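Long-range contact in superoxide dismutase (Leishmania major, PDB 4F2N), which catalyses the dismutation of superoxide to dioxygen and hydrogen peroxide at an iron centre: residues Phe99-Phe111 with Asn175-Thr189. Numbering follows the deposited sequence.
Sequences FNQAAQHFNHSFF and NAGCPLTSGLRPIFT. With FE2 (Fe (II) ion), chain N.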
ATOM      1  N   PHE B  99      11.420  -2.109 -12.768  1.00 21.63           N
ATOM      2  CA  PHE B  99      10.466  -3.229 -12.620  1.00 20.67           C
ATOM      3  C   PHE B  99       9.121  -2.699 -12.112  1.00 19.61           C
ATOM      4  O   PHE B  99       8.069  -2.991 -12.680  1.00 18.79           O
ATOM      5  CB  PHE B  99      10.996  -4.331 -11.672  1.00 21.05           C
ATOM      6  CG  PHE B  99       9.951  -5.351 -11.314  1.00 20.92           C
ATOM      7  CD1 PHE B  99       9.712  -6.435 -12.159  1.00 20.89           C
ATOM      8  CD2 PHE B  99       9.148  -5.190 -10.177  1.00 20.77           C
ATOM      9  CE1 PHE B  99       8.747  -7.375 -11.856  1.00 20.90           C
ATOM     10  CE2 PHE B  99       8.153  -6.118  -9.885  1.00 21.09           C
ATOM     11  CZ  PHE B  99       7.955  -7.204 -10.741  1.00 21.33           C
ATOM     12  N   ASN B 100       9.165  -1.905 -11.044  1.00 19.49           N
ATOM     13  CA  ASN B 100       7.960  -1.412 -10.422  1.00 18.91           C
ATOM     14  C   ASN B 100       7.117  -0.579 -11.386  1.00 18.57           C
ATOM     15  O   ASN B 100       5.896  -0.721 -11.401  1.00 17.98           O
ATOM     16  CB  ASN B 100       8.275  -0.615  -9.141  1.00 19.28           C
ATOM     17  CG  ASN B 100       8.682  -1.509  -7.967  1.00 19.61           C
ATOM     18  OD1 ASN B 100       8.362  -2.700  -7.918  1.00 19.38           O
ATOM     19  ND2 ASN B 100       9.368  -0.908  -6.989  1.00 20.25           N
ATOM     20  N   GLN B 101       7.748   0.291 -12.189  1.00 18.84           N
ATOM     21  CA  GLN B 101       6.945   1.139 -13.094  1.00 18.93           C
ATOM     22  C   GLN B 101       6.367   0.281 -14.232  1.00 18.45           C
ATOM     23  O   GLN B 101       5.214   0.465 -14.629  1.00 18.14           O
ATOM     24  CB  GLN B 101       7.768   2.293 -13.671  1.00 20.05           C
ATOM     25  CG  GLN B 101       8.462   3.162 -12.623  1.00 21.20           C
ATOM     26  CD  GLN B 101       7.498   3.838 -11.678  1.00 21.36           C
ATOM     27  OE1 GLN B 101       6.626   4.619 -12.084  1.00 22.41           O
ATOM     28  NE2 GLN B 101       7.624   3.524 -10.416  1.00 22.39           N
ATOM     29  N   ALA B 102       7.174  -0.636 -14.759  1.00 18.34           N
ATOM     30  CA  ALA B 102       6.739  -1.495 -15.893  1.00 18.49           C
ATOM     31  C   ALA B 102       5.615  -2.438 -15.473  1.00 18.25           C
ATOM     32  O   ALA B 102       4.552  -2.519 -16.151  1.00 18.85           O
ATOM     33  CB  ALA B 102       7.923  -2.280 -16.454  1.00 18.93           C
ATOM     34  N   ALA B 103       5.796  -3.090 -14.325  1.00 17.76           N
ATOM     35  CA  ALA B 103       4.745  -3.977 -13.781  1.00 17.15           C
ATOM     36  C   ALA B 103       3.483  -3.188 -13.447  1.00 16.91           C
ATOM     37  O   ALA B 103       2.402  -3.618 -13.810  1.00 16.63           O
ATOM     38  CB  ALA B 103       5.242  -4.758 -12.562  1.00 16.89           C
ATOM     39  N   GLN B 104       3.597  -2.040 -12.763  1.00 17.15           N
ATOM     40  CA  GLN B 104       2.387  -1.242 -12.493  1.00 17.38           C
ATOM     41  C   GLN B 104       1.687  -0.777 -13.768  1.00 17.52           C
ATOM     42  O   GLN B 104       0.443  -0.710 -13.821  1.00 18.05           O
ATOM     43  CB  GLN B 104       2.674  -0.045 -11.559  1.00 17.72           C
ATOM     44  CG  GLN B 104       2.910  -0.469 -10.103  1.00 18.32           C
ATOM     45  CD  GLN B 104       1.633  -1.013  -9.430  1.00 18.54           C
ATOM     46  OE1 GLN B 104       1.249  -2.177  -9.641  1.00 18.73           O
ATOM     47  NE2 GLN B 104       0.987  -0.187  -8.614  1.00 18.17           N
ATOM     48  N   HIS B 105       2.460  -0.430 -14.804  1.00 17.46           N
ATOM     49  CA  HIS B 105       1.855  -0.049 -16.090  1.00 18.02           C
ATOM     50  C   HIS B 105       1.056  -1.203 -16.655  1.00 17.91           C
ATOM     51  O   HIS B 105      -0.114  -1.057 -17.021  1.00 17.68           O
ATOM     52  CB  HIS B 105       2.900   0.490 -17.088  1.00 18.26           C
ATOM     53  CG  HIS B 105       2.352   0.778 -18.468  1.00 19.08           C
ATOM     54  ND1 HIS B 105       1.123   1.320 -18.675  1.00 19.08           N
ATOM     55  CD2 HIS B 105       2.926   0.611 -19.741  1.00 19.69           C
ATOM     56  CE1 HIS B 105       0.922   1.491 -19.994  1.00 19.77           C
ATOM     57  NE2 HIS B 105       2.009   1.038 -20.652  1.00 20.35           N
ATOM     58  N   PHE B 106       1.672  -2.366 -16.684  1.00 18.04           N
ATOM     59  CA  PHE B 106       1.001  -3.563 -17.168  1.00 18.41           C
ATOM     60  C   PHE B 106      -0.226  -3.866 -16.285  1.00 17.93           C
ATOM     61  O   PHE B 106      -1.328  -4.128 -16.812  1.00 18.48           O
ATOM     62  CB  PHE B 106       1.965  -4.766 -17.178  1.00 18.52           C
ATOM     63  CG  PHE B 106       1.260  -6.087 -17.408  1.00 19.51           C
ATOM     64  CD1 PHE B 106       1.066  -6.563 -18.702  1.00 20.61           C
ATOM     65  CD2 PHE B 106       0.753  -6.829 -16.337  1.00 19.49           C
ATOM     66  CE1 PHE B 106       0.365  -7.759 -18.933  1.00 21.28           C
ATOM     67  CE2 PHE B 106       0.057  -8.022 -16.546  1.00 20.74           C
ATOM     68  CZ  PHE B 106      -0.132  -8.492 -17.857  1.00 21.25           C
ATOM     69  N   ASN B 107      -0.043  -3.836 -14.962  1.00 16.98           N
ATOM     70  CA  ASN B 107      -1.124  -4.254 -14.052  1.00 17.04           C
ATOM     71  C   ASN B 107      -2.345  -3.382 -14.254  1.00 16.73           C
ATOM     72  O   ASN B 107      -3.465  -3.904 -14.332  1.00 17.12           O
ATOM     73  CB  ASN B 107      -0.697  -4.214 -12.578  1.00 16.89           C
ATOM     74  CG  ASN B 107       0.384  -5.223 -12.264  1.00 17.53           C
ATOM     75  OD1 ASN B 107       0.567  -6.222 -12.990  1.00 17.64           O
ATOM     76  ND2 ASN B 107       1.102  -4.980 -11.183  1.00 17.36           N
ATOM     77  N   HIS B 108      -2.136  -2.065 -14.361  1.00 16.52           N
ATOM     78  CA  HIS B 108      -3.277  -1.130 -14.563  1.00 16.73           C
ATOM     79  C   HIS B 108      -3.912  -1.304 -15.921  1.00 16.96           C
ATOM     80  O   HIS B 108      -5.143  -1.275 -16.039  1.00 17.99           O
ATOM     81  CB  HIS B 108      -2.875   0.346 -14.343  1.00 16.75           C
ATOM     82  CG  HIS B 108      -2.677   0.702 -12.877  1.00 16.49           C
ATOM     83  ND1 HIS B 108      -1.503   0.479 -12.220  1.00 16.26           N
ATOM     84  CD2 HIS B 108      -3.564   1.195 -11.933  1.00 16.32           C
ATOM     85  CE1 HIS B 108      -1.626   0.832 -10.939  1.00 16.22           C
ATOM     86  NE2 HIS B 108      -2.894   1.257 -10.740  1.00 16.31           N
ATOM     87  N   SER B 109      -3.101  -1.466 -16.968  1.00 17.13           N
ATOM     88  CA  SER B 109      -3.626  -1.682 -18.323  1.00 17.67           C
ATOM     89  C   SER B 109      -4.530  -2.891 -18.380  1.00 17.70           C
ATOM     90  O   SER B 109      -5.584  -2.876 -19.017  1.00 18.27           O
ATOM     91  CB  SER B 109      -2.476  -1.800 -19.346  1.00 17.68           C
ATOM     92  OG  SER B 109      -1.762  -0.574 -19.371  1.00 17.60           O
ATOM     93  N   PHE B 110      -4.111  -3.939 -17.696  1.00 17.23           N
ATOM     94  CA  PHE B 110      -4.852  -5.190 -17.687  1.00 17.48           C
ATOM     95  C   PHE B 110      -6.157  -4.990 -16.932  1.00 17.72           C
ATOM     96  O   PHE B 110      -7.225  -5.401 -17.401  1.00 18.65           O
ATOM     97  CB  PHE B 110      -4.011  -6.325 -17.053  1.00 17.00           C
ATOM     98  CG  PHE B 110      -4.672  -7.669 -17.188  1.00 17.46           C
ATOM     99  CD1 PHE B 110      -4.693  -8.324 -18.421  1.00 18.14           C
ATOM    100  CD2 PHE B 110      -5.277  -8.271 -16.098  1.00 17.33           C
ATOM    101  CE1 PHE B 110      -5.301  -9.572 -18.560  1.00 18.90           C
ATOM    102  CE2 PHE B 110      -5.900  -9.515 -16.232  1.00 18.19           C
ATOM    103  CZ  PHE B 110      -5.913 -10.166 -17.455  1.00 18.78           C
ATOM    104  N   PHE B 111      -6.071  -4.307 -15.782  1.00 17.20           N
ATOM    105  CA  PHE B 111      -7.243  -3.928 -14.987  1.00 17.27           C
ATOM    106  C   PHE B 111      -8.306  -3.184 -15.799  1.00 18.28           C
ATOM    107  O   PHE B 111      -9.497  -3.516 -15.686  1.00 18.59           O
ATOM    108  CB  PHE B 111      -6.784  -3.059 -13.803  1.00 16.64           C
ATOM    109  CG  PHE B 111      -7.811  -2.851 -12.732  1.00 16.59           C
ATOM    110  CD1 PHE B 111      -8.586  -3.911 -12.239  1.00 16.81           C
ATOM    111  CD2 PHE B 111      -7.967  -1.590 -12.163  1.00 16.55           C
ATOM    112  CE1 PHE B 111      -9.513  -3.698 -11.217  1.00 17.20           C
ATOM    113  CE2 PHE B 111      -8.894  -1.376 -11.121  1.00 16.86           C
ATOM    114  CZ  PHE B 111      -9.655  -2.432 -10.651  1.00 16.96           C
ATOM    115  N   ASN B 175       2.265  -5.116  -3.837  1.00 16.23           N
ATOM    116  CA  ASN B 175       2.855  -3.941  -4.519  1.00 16.31           C
ATOM    117  C   ASN B 175       2.753  -4.050  -6.050  1.00 16.68           C
ATOM    118  O   ASN B 175       1.642  -4.025  -6.553  1.00 16.28           O
ATOM    119  CB  ASN B 175       4.286  -3.651  -4.032  1.00 16.04           C
ATOM    120  CG  ASN B 175       4.300  -3.188  -2.566  1.00 16.13           C
ATOM    121  OD1 ASN B 175       3.243  -2.859  -2.026  1.00 15.46           O
ATOM    122  ND2 ASN B 175       5.482  -3.173  -1.920  1.00 15.76           N
ATOM    123  N   ALA B 176       3.884  -4.154  -6.756  1.00 16.74           N
ATOM    124  CA  ALA B 176       3.851  -4.260  -8.219  1.00 17.75           C
ATOM    125  C   ALA B 176       3.885  -5.703  -8.713  1.00 18.31           C
ATOM    126  O   ALA B 176       3.916  -5.947  -9.914  1.00 18.63           O
ATOM    127  CB  ALA B 176       4.982  -3.454  -8.870  1.00 17.54           C
ATOM    128  N   GLY B 177       3.882  -6.663  -7.790  1.00 18.88           N
ATOM    129  CA  GLY B 177       3.969  -8.068  -8.176  1.00 19.78           C
ATOM    130  C   GLY B 177       2.952  -8.518  -9.179  1.00 20.64           C
ATOM    131  O   GLY B 177       1.795  -8.106  -9.155  1.00 19.47           O
ATOM    132  N   CYS B 178       3.392  -9.415 -10.047  1.00 22.28           N
ATOM    133  CA  CYS B 178       2.637  -9.781 -11.224  1.00 24.11           C
ATOM    134  C   CYS B 178       2.836 -11.300 -11.444  1.00 23.58           C
ATOM    135  O   CYS B 178       3.984 -11.757 -11.512  1.00 21.52           O
ATOM    136  CB  CYS B 178       3.322  -8.985 -12.330  1.00 27.84           C
ATOM    137  SG  CYS B 178       2.568  -9.102 -13.912  1.00 39.37           S
ATOM    138  N   PRO B 179       1.751 -12.092 -11.523  1.00 23.67           N
ATOM    139  CA  PRO B 179       1.921 -13.561 -11.601  1.00 24.36           C
ATOM    140  C   PRO B 179       2.642 -14.066 -12.858  1.00 24.04           C
ATOM    141  O   PRO B 179       3.081 -15.196 -12.917  1.00 24.03           O
ATOM    142  CB  PRO B 179       0.490 -14.075 -11.619  1.00 25.07           C
ATOM    143  CG  PRO B 179      -0.313 -12.968 -10.979  1.00 24.80           C
ATOM    144  CD  PRO B 179       0.322 -11.720 -11.524  1.00 24.12           C
ATOM    145  N   LEU B 180       2.775 -13.225 -13.862  1.00 25.01           N
ATOM    146  CA  LEU B 180       3.423 -13.696 -15.062  1.00 25.33           C
ATOM    147  C   LEU B 180       4.925 -13.879 -14.821  1.00 25.80           C
ATOM    148  O   LEU B 180       5.570 -14.570 -15.592  1.00 25.84           O
ATOM    149  CB  LEU B 180       3.086 -12.781 -16.252  1.00 27.93           C
ATOM    150  CG  LEU B 180       3.535 -11.339 -16.104  1.00 28.36           C
ATOM    151  CD1 LEU B 180       4.984 -11.313 -16.524  1.00 30.00           C
ATOM    152  CD2 LEU B 180       2.715 -10.424 -17.006  1.00 28.64           C
ATOM    153  N   THR B 181       5.473 -13.314 -13.733  1.00 25.09           N
ATOM    154  CA  THR B 181       6.889 -13.554 -13.406  1.00 25.96           C
ATOM    155  C   THR B 181       7.144 -15.000 -12.932  1.00 27.27           C
ATOM    156  O   THR B 181       8.279 -15.463 -12.938  1.00 30.48           O
ATOM    157  CB  THR B 181       7.459 -12.537 -12.380  1.00 25.78           C
ATOM    158  OG1 THR B 181       6.730 -12.630 -11.144  1.00 24.89           O
ATOM    159  CG2 THR B 181       7.333 -11.098 -12.938  1.00 25.35           C
ATOM    160  N   SER B 182       6.100 -15.711 -12.533  1.00 26.94           N
ATOM    161  CA  SER B 182       6.212 -17.139 -12.254  1.00 28.43           C
ATOM    162  C   SER B 182       5.644 -18.033 -13.387  1.00 28.51           C
ATOM    163  O   SER B 182       5.618 -19.252 -13.259  1.00 30.95           O
ATOM    164  CB  SER B 182       5.563 -17.472 -10.907  1.00 29.23           C
ATOM    165  OG  SER B 182       4.169 -17.267 -11.002  1.00 32.46           O
ATOM    166  N   GLY B 183       5.226 -17.441 -14.498  1.00 26.64           N
ATOM    167  CA  GLY B 183       4.750 -18.230 -15.659  1.00 25.58           C
ATOM    168  C   GLY B 183       3.245 -18.473 -15.662  1.00 24.50           C
ATOM    169  O   GLY B 183       2.726 -19.227 -16.503  1.00 24.54           O
ATOM    170  N   LEU B 184       2.529 -17.847 -14.735  1.00 22.79           N
ATOM    171  CA  LEU B 184       1.056 -17.935 -14.770  1.00 22.40           C
ATOM    172  C   LEU B 184       0.514 -16.965 -15.825  1.00 21.05           C
ATOM    173  O   LEU B 184       1.199 -16.018 -16.193  1.00 21.04           O
ATOM    174  CB  LEU B 184       0.441 -17.650 -13.390  1.00 22.35           C
ATOM    175  CG  LEU B 184       0.739 -18.731 -12.315  1.00 23.55           C
ATOM    176  CD1 LEU B 184       0.034 -18.371 -11.013  1.00 23.50           C
ATOM    177  CD2 LEU B 184       0.313 -20.135 -12.737  1.00 24.55           C
ATOM    178  N   ARG B 185      -0.723 -17.186 -16.266  1.00 20.25           N
ATOM    179  CA  ARG B 185      -1.339 -16.367 -17.293  1.00 19.45           C
ATOM    180  C   ARG B 185      -2.588 -15.744 -16.737  1.00 19.05           C
ATOM    181  O   ARG B 185      -3.593 -16.428 -16.601  1.00 19.21           O
ATOM    182  CB  ARG B 185      -1.672 -17.238 -18.516  1.00 19.45           C
ATOM    183  CG  ARG B 185      -0.422 -17.700 -19.243  1.00 19.41           C
ATOM    184  CD  ARG B 185      -0.740 -18.616 -20.437  1.00 20.27           C
ATOM    185  NE  ARG B 185       0.467 -18.967 -21.188  1.00 20.34           N
ATOM    186  CZ  ARG B 185       0.493 -19.671 -22.332  1.00 21.08           C
ATOM    187  NH1 ARG B 185      -0.604 -20.148 -22.877  1.00 20.88           N
ATOM    188  NH2 ARG B 185       1.648 -19.926 -22.919  1.00 21.37           N
ATOM    189  N   PRO B 186      -2.509 -14.460 -16.369  1.00 18.76           N
ATOM    190  CA  PRO B 186      -3.645 -13.729 -15.805  1.00 18.68           C
ATOM    191  C   PRO B 186      -4.809 -13.687 -16.774  1.00 18.91           C
ATOM    192  O   PRO B 186      -4.596 -13.542 -17.985  1.00 19.30           O
ATOM    193  CB  PRO B 186      -3.068 -12.303 -15.573  1.00 18.58           C
ATOM    194  CG  PRO B 186      -1.586 -12.540 -15.410  1.00 18.85           C
ATOM    195  CD  PRO B 186      -1.291 -13.612 -16.438  1.00 18.68           C
ATOM    196  N   ILE B 187      -6.033 -13.816 -16.245  1.00 18.71           N
ATOM    197  CA  ILE B 187      -7.244 -13.613 -17.028  1.00 19.02           C
ATOM    198  C   ILE B 187      -8.158 -12.574 -16.397  1.00 18.81           C
ATOM    199  O   ILE B 187      -9.057 -12.064 -17.063  1.00 20.17           O
ATOM    200  CB  ILE B 187      -8.007 -14.941 -17.368  1.00 19.20           C
ATOM    201  CG1 ILE B 187      -8.719 -15.506 -16.132  1.00 19.20           C
ATOM    202  CG2 ILE B 187      -7.056 -15.969 -17.994  1.00 19.53           C
ATOM    203  CD1 ILE B 187      -9.545 -16.759 -16.399  1.00 19.98           C
ATOM    204  N   PHE B 188      -7.911 -12.245 -15.120  1.00 18.68           N
ATOM    205  CA  PHE B 188      -8.677 -11.216 -14.396  1.00 17.98           C
ATOM    206  C   PHE B 188      -7.856 -10.695 -13.222  1.00 17.63           C
ATOM    207  O   PHE B 188      -7.066 -11.456 -12.625  1.00 17.19           O
ATOM    208  CB  PHE B 188      -9.995 -11.781 -13.876  1.00 18.44           C
ATOM    209  CG  PHE B 188     -10.796 -10.760 -13.091  1.00 18.40           C
ATOM    210  CD1 PHE B 188     -11.285  -9.616 -13.734  1.00 18.59           C
ATOM    211  CD2 PHE B 188     -10.982 -10.889 -11.709  1.00 18.37           C
ATOM    212  CE1 PHE B 188     -11.976  -8.635 -13.033  1.00 18.21           C
ATOM    213  CE2 PHE B 188     -11.706  -9.921 -11.000  1.00 18.25           C
ATOM    214  CZ  PHE B 188     -12.193  -8.789 -11.667  1.00 18.12           C
ATOM    215  N   THR B 189      -7.975  -9.408 -12.929  1.00 17.33           N
ATOM    216  CA  THR B 189      -7.328  -8.830 -11.738  1.00 17.39           C
ATOM    217  C   THR B 189      -8.209  -7.808 -11.034  1.00 17.63           C
ATOM    218  O   THR B 189      -9.057  -7.166 -11.673  1.00 17.61           O
ATOM    219  CB  THR B 189      -5.937  -8.200 -12.062  1.00 17.35           C
ATOM    220  OG1 THR B 189      -5.197  -8.044 -10.844  1.00 17.06           O
ATOM    221  CG2 THR B 189      -6.062  -6.809 -12.690  1.00 17.46           C
TER
HETATM  222 FE   FE2 N 300      -3.856   1.204  -8.928  1.00 16.82          FE
HETATM  223  O   HOH W   1       6.679  -4.285  -6.180  1.00 19.41           O
HETATM  224  O   HOH W   2      -2.162  -0.014  -8.064  1.00 12.29           O
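N107 and A176 share the one direct hydrogen bond between helix residues 99-111 and segment 175-189: N107 ND2 donates a hydrogen bond to A176 O at 3.2 Å, with 149° at the hydrogen. The acceptor lies near the amide plane of N107, but the donor sits well above the carbonyl plane, 61° out, so no lone pair is met head-on. The A176 methyl rests on the helix, its CB 3.9 Å from A103 CB, and a water accepting from A176 N and donating to N100 OD1 adds a second polar link. Further along, L180 CD2 lies over one face of the F106 ring, 3.9 Å from its centroid, a CH-pi contact, while C178 SG approaches the same ring obliquely. F110, whose ring swings away from the backbone N (chi1 -173°), meets the chain edge-on at the 187-188 bulge, CE2 standing 3.6 Å from F188 N. F111 turns the edge of its ring to T189 O, which is buried without a polar partner.

In the second shell, N107 ND2 also donates to Q104 OE1, 3.2 Å away and in the carbonyl plane; W156 NE1 is another donor to that oxygen. This leaves Q104 NE2 pointing to Y66 OH and the iron-bound water, its bond to the water measuring 3.2 Å. H108 ND1 donates to Q104 O, orienting the ring whose NE2 binds iron beside H58, D191 and H195. This junction of the alpha-hairpin and C-terminal domains helps hold the Q104 amide, with W156 and Y66, and so probably influences the metal-bound solvent, as in related iron superoxide dismutases.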